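Local coordinates for transcriptional regulator, TetR family (Marinobacter aquaeolei, PDB 3NNR), which probably binds DNA as a transcriptional regulator through an N-terminal helix-turn-helix domain, at residues D8-S13 / G40-H45; I26-I31 / S50-E55. All coordinates share one frame; numbering follows the deposited sequence.

Contact 1 of 2, residues D8-S13 / G40-H45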
# COMPACT_ATOMS: atom_id res chain seq x y z
N ASP A 8 19.12 -24.93 -2.52
CA ASP A 8 18.13 -24.52 -1.50
C ASP A 8 18.74 -23.48 -0.53
O ASP A 8 18.03 -22.58 -0.11
CB ASP A 8 17.54 -25.74 -0.78
CG ASP A 8 16.66 -26.60 -1.69
OD1 ASP A 8 15.85 -26.06 -2.49
OD2 ASP A 8 16.76 -27.84 -1.58
N LYS A 9 20.03 -23.61 -0.22
CA LYS A 9 20.75 -22.62 0.56
C LYS A 9 20.74 -21.29 -0.19
O LYS A 9 20.43 -20.24 0.42
CB LYS A 9 22.21 -23.01 0.84
CG LYS A 9 22.46 -24.11 1.87
CD LYS A 9 23.99 -24.31 2.06
CE LYS A 9 24.32 -25.42 3.08
NZ LYS A 9 25.78 -25.78 3.11
N ILE A 10 21.03 -21.34 -1.49
CA ILE A 10 21.05 -20.13 -2.30
C ILE A 10 19.71 -19.39 -2.21
O ILE A 10 19.72 -18.17 -2.05
CB ILE A 10 21.42 -20.37 -3.80
CG1 ILE A 10 22.86 -20.88 -3.96
CG2 ILE A 10 21.30 -19.04 -4.60
CD1 ILE A 10 23.10 -21.57 -5.27
N LEU A 11 18.59 -20.11 -2.32
CA LEU A 11 17.25 -19.49 -2.23
C LEU A 11 17.00 -18.98 -0.80
O LEU A 11 16.52 -17.88 -0.63
CB LEU A 11 16.14 -20.47 -2.64
CG LEU A 11 15.98 -20.89 -4.11
CD1 LEU A 11 15.13 -22.17 -4.23
CD2 LEU A 11 15.37 -19.75 -4.93
N LEU A 12 17.38 -19.75 0.21
CA LEU A 12 17.16 -19.37 1.62
C LEU A 12 17.99 -18.11 1.99
O LEU A 12 17.45 -17.15 2.59
CB LEU A 12 17.52 -20.54 2.56
CG LEU A 12 16.73 -20.69 3.87
CD1 LEU A 12 17.54 -21.57 4.84
CD2 LEU A 12 16.31 -19.37 4.56
N SER A 13 19.27 -18.13 1.64
CA SER A 13 20.16 -17.02 1.91
C SER A 13 19.83 -15.76 1.11
O SER A 13 19.95 -14.66 1.64
CB SER A 13 21.62 -17.40 1.67
OG SER A 13 22.06 -18.27 2.69
N GLY A 40 30.88 -18.74 -10.12
CA GLY A 40 30.57 -19.84 -11.02
C GLY A 40 29.65 -20.91 -10.46
O GLY A 40 28.83 -21.44 -11.18
N ASN A 41 29.80 -21.22 -9.17
CA ASN A 41 28.96 -22.21 -8.48
C ASN A 41 27.53 -21.71 -8.45
O ASN A 41 26.63 -22.47 -8.73
CB ASN A 41 29.51 -22.52 -7.09
CG ASN A 41 28.89 -23.76 -6.43
OD1 ASN A 41 27.81 -24.23 -6.78
ND2 ASN A 41 29.62 -24.31 -5.43
N LEU A 42 27.34 -20.43 -8.12
CA LEU A 42 26.02 -19.80 -8.09
C LEU A 42 25.43 -19.75 -9.51
O LEU A 42 24.24 -20.03 -9.68
CB LEU A 42 26.10 -18.35 -7.55
CG LEU A 42 24.83 -17.74 -6.94
CD1 LEU A 42 25.10 -16.29 -6.61
CD2 LEU A 42 23.62 -17.78 -7.80
N TYR A 43 26.25 -19.41 -10.50
CA TYR A 43 25.79 -19.36 -11.88
C TYR A 43 25.23 -20.71 -12.39
O TYR A 43 24.26 -20.71 -13.15
CB TYR A 43 26.89 -18.81 -12.79
CG TYR A 43 26.47 -18.56 -14.24
CD1 TYR A 43 25.82 -17.38 -14.62
CD2 TYR A 43 26.74 -19.49 -15.23
CE1 TYR A 43 25.43 -17.17 -15.96
CE2 TYR A 43 26.36 -19.29 -16.55
CZ TYR A 43 25.71 -18.13 -16.91
OH TYR A 43 25.34 -17.97 -18.22
N TYR A 44 25.79 -21.84 -11.94
CA TYR A 44 25.31 -23.18 -12.31
C TYR A 44 23.84 -23.40 -11.97
O TYR A 44 23.08 -23.99 -12.75
CB TYR A 44 26.15 -24.28 -11.63
CG TYR A 44 25.73 -25.73 -11.91
CD1 TYR A 44 25.79 -26.28 -13.19
CD2 TYR A 44 25.33 -26.59 -10.86
CE1 TYR A 44 25.40 -27.66 -13.43
CE2 TYR A 44 24.96 -27.96 -11.10
CZ TYR A 44 25.00 -28.48 -12.38
OH TYR A 44 24.63 -29.80 -12.60
N HIS A 45 23.48 -22.92 -10.78
CA HIS A 45 22.13 -23.02 -10.24
C HIS A 45 21.24 -21.89 -10.76
O HIS A 45 20.08 -22.15 -11.05
CB HIS A 45 22.18 -23.04 -8.68
CG HIS A 45 22.90 -24.24 -8.12
ND1 HIS A 45 22.33 -25.50 -8.10
CD2 HIS A 45 24.13 -24.38 -7.57
CE1 HIS A 45 23.19 -26.36 -7.58
NE2 HIS A 45 24.29 -25.70 -7.24

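Contact 2 of 2, residues I26-I31 / S50-E55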
# COMPACT_ATOMS: atom_id res chain seq x y z
N ILE A 26 21.48 -5.97 -3.14
CA ILE A 26 22.09 -7.30 -3.13
C ILE A 26 22.29 -7.79 -4.56
O ILE A 26 21.35 -7.77 -5.35
CB ILE A 26 21.27 -8.29 -2.28
CG1 ILE A 26 21.19 -7.81 -0.81
CG2 ILE A 26 21.84 -9.70 -2.39
CD1 ILE A 26 22.53 -7.65 -0.07
N THR A 27 23.52 -8.20 -4.85
CA THR A 27 23.94 -8.76 -6.15
C THR A 27 24.26 -10.25 -5.99
O THR A 27 24.44 -10.76 -4.86
CB THR A 27 25.22 -8.06 -6.68
OG1 THR A 27 26.33 -8.33 -5.81
CG2 THR A 27 25.00 -6.53 -6.75
N THR A 28 24.36 -10.94 -7.11
CA THR A 28 24.73 -12.34 -7.09
C THR A 28 26.11 -12.55 -6.43
O THR A 28 26.28 -13.54 -5.70
CB THR A 28 24.64 -12.97 -8.48
OG1 THR A 28 25.25 -12.11 -9.43
CG2 THR A 28 23.18 -13.20 -8.89
N ASN A 29 27.05 -11.62 -6.61
CA ASN A 29 28.37 -11.72 -5.97
C ASN A 29 28.28 -11.68 -4.45
O ASN A 29 29.00 -12.42 -3.79
CB ASN A 29 29.36 -10.67 -6.50
CG ASN A 29 29.80 -10.96 -7.94
OD1 ASN A 29 29.96 -12.12 -8.37
ND2 ASN A 29 30.02 -9.90 -8.68
N HIS A 30 27.37 -10.85 -3.91
CA HIS A 30 27.14 -10.80 -2.46
C HIS A 30 26.62 -12.14 -1.97
O HIS A 30 27.09 -12.64 -0.95
CB HIS A 30 26.11 -9.74 -2.03
CG HIS A 30 26.53 -8.31 -2.22
ND1 HIS A 30 26.11 -7.54 -3.28
CD2 HIS A 30 27.28 -7.49 -1.44
CE1 HIS A 30 26.61 -6.32 -3.16
NE2 HIS A 30 27.33 -6.27 -2.06
N ILE A 31 25.68 -12.72 -2.73
CA ILE A 31 25.05 -13.97 -2.34
C ILE A 31 26.12 -15.10 -2.35
O ILE A 31 26.24 -15.85 -1.40
CB ILE A 31 23.81 -14.28 -3.21
CG1 ILE A 31 22.75 -13.18 -3.09
CG2 ILE A 31 23.19 -15.62 -2.77
CD1 ILE A 31 21.78 -13.17 -4.29
N SER A 50 17.30 -12.26 -11.25
CA SER A 50 15.85 -12.39 -11.56
C SER A 50 15.32 -13.81 -11.43
O SER A 50 14.16 -14.01 -11.09
CB SER A 50 15.52 -11.91 -12.98
OG SER A 50 15.82 -10.54 -13.12
N ASP A 51 16.18 -14.77 -11.76
CA ASP A 51 15.82 -16.19 -11.67
C ASP A 51 15.73 -16.61 -10.23
O ASP A 51 14.86 -17.40 -9.91
CB ASP A 51 16.78 -17.07 -12.46
CG ASP A 51 16.62 -16.92 -13.98
OD1 ASP A 51 15.67 -16.26 -14.46
OD2 ASP A 51 17.43 -17.53 -14.71
N ILE A 52 16.57 -16.03 -9.37
CA ILE A 52 16.51 -16.29 -7.93
C ILE A 52 15.17 -15.77 -7.43
O ILE A 52 14.40 -16.52 -6.84
CB ILE A 52 17.68 -15.67 -7.11
CG1 ILE A 52 19.02 -16.31 -7.54
CG2 ILE A 52 17.51 -15.94 -5.62
CD1 ILE A 52 20.30 -15.70 -6.85
N ILE A 53 14.89 -14.51 -7.74
CA ILE A 53 13.67 -13.85 -7.28
C ILE A 53 12.40 -14.58 -7.73
O ILE A 53 11.48 -14.77 -6.92
CB ILE A 53 13.64 -12.38 -7.73
CG1 ILE A 53 14.75 -11.58 -7.03
CG2 ILE A 53 12.28 -11.72 -7.40
CD1 ILE A 53 14.96 -10.19 -7.64
N TYR A 54 12.37 -15.02 -8.99
CA TYR A 54 11.19 -15.70 -9.53
C TYR A 54 10.90 -16.97 -8.74
O TYR A 54 9.75 -17.22 -8.34
CB TYR A 54 11.37 -16.04 -11.00
CG TYR A 54 10.17 -16.69 -11.66
CD1 TYR A 54 8.94 -16.04 -11.69
CD2 TYR A 54 10.28 -17.89 -12.37
CE1 TYR A 54 7.82 -16.59 -12.33
CE2 TYR A 54 9.15 -18.46 -13.05
CZ TYR A 54 7.93 -17.79 -13.02
OH TYR A 54 6.82 -18.30 -13.63
N GLU A 55 11.93 -17.77 -8.50
CA GLU A 55 11.76 -19.01 -7.75
C GLU A 55 11.37 -18.77 -6.29
O GLU A 55 10.55 -19.50 -5.76
CB GLU A 55 12.98 -19.91 -7.87
CG GLU A 55 12.70 -21.32 -7.21
CD GLU A 55 13.45 -22.46 -7.82
OE1 GLU A 55 13.97 -22.27 -8.95
OE2 GLU A 55 13.49 -23.55 -7.17

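Contact 1 of 2, residues D8-S13 / G40-H45
Ile10, the one residue of 8-13 within 4.5 Å of 40-45, meets Leu42 and His45 with its two branches. The setting is the three-helix DNA-binding domain of the TetR family: 8-13 lies on the first helix, 6-21, and 40-45 on the second helix of the predicted helix-turn-helix motif, which in this family usually reads the DNA. The CB of Ile10 points at the facing helix, and its CA lies 7.6 Å from the CA of Leu42. With chi1 at -65°, CG2 stands opposite the backbone N, and this methyl comes within 4.1 Å of Leu42 CD2. The other branch ends at CD1; the Ile10 and His45 side chains cross at about a right angle, with Ile10 CD1 3.8 Å from His45 CB. Further along, Leu11 packs on Phe46 and on Glu55 and Ile56 of helix 49-67, and Ser13 on His34 and Leu35 of helix 28-35. Together the two segments bury only 133 Å² against each other, yet Ile10 and Leu42 are both buried in the whole structure; Ile52 touches both, and Leu35 and Ile37 also pack on Ile10. Within 40-45, the His45 ring has Tyr44 CD2 over the centre of one face, 3.8 Å above its plane, and Asn41 OD1 at its edge, in plane. His45 CD2 itself lies 3.8 Å from Ile10 CD1.

Contact 2 of 2, residues I26-I31 / S50-E55
Nearly matching torsions bring Ile31 and Ile52 together: chi1 is -60° in Ile31 and -64° in Ile52, placing each CG1 opposite its own carbonyl carbon, and an extended chi2 in both, less exactly so in Ile31, carries the chain to CD1. Both CB atoms point across the interface, and the two side chains meet tip to tip, with Ile31 CD1 3.9 Å from Ile52 CD1. The contact is therefore narrow and apolar, burying 87 Å² in all. At its border Thr28 adds a methyl, its CG2 lying 4.3 Å from Ile52 CD1. In terms of the fold, this joins the first helix of the predicted helix-turn-helix motif, 28-35, to helix 49-67, which runs on from the DNA-binding domain; Ser14 of helix 6-21 touches both Ile31 and Ile52. The start of helix 28-35 is fixed by a capping box. Thr27 N can donate to His30 ND1 at 3.1 Å if ND1 carries no proton, the donor tilted 21° out of the imidazole plane. In return, Thr27 OG1 accepts a weak bond from His30 N at 3.3 Å, and the first turn is closed by Ile31 N on Thr27 O, 3.1 Å apart. On either side of Ile52 in sequence, Asp51 and Tyr54 face helix 110-136: Asp51 OD1 forms a salt bridge with Arg111 NH2, and Tyr54 OH is hydrogen-bonded to Asp115 OD2.

In the fold
The centres of contacts 1 and 2 lie about 8 Å apart, on the same side of the chain's centre. Along the sequence their segments alternate, 8-13, 26-31, 40-45, 50-55, so each of the first four helices supplies one segment and the two pairings interlock. They touch directly: Leu42 CD2 of contact 1 is 4.0 Å from Ile52 CD1 of contact 2, and Leu11 CD2 is 3.9 Å from Ile52 O. Contact 1 holds the second helix of the predicted DNA-binding motif to helix 6-21; contact 2 holds the first to helix 49-67. This shared packing is consistent with a compact DNA-binding head, which helix 49-67 connects to the remaining helices.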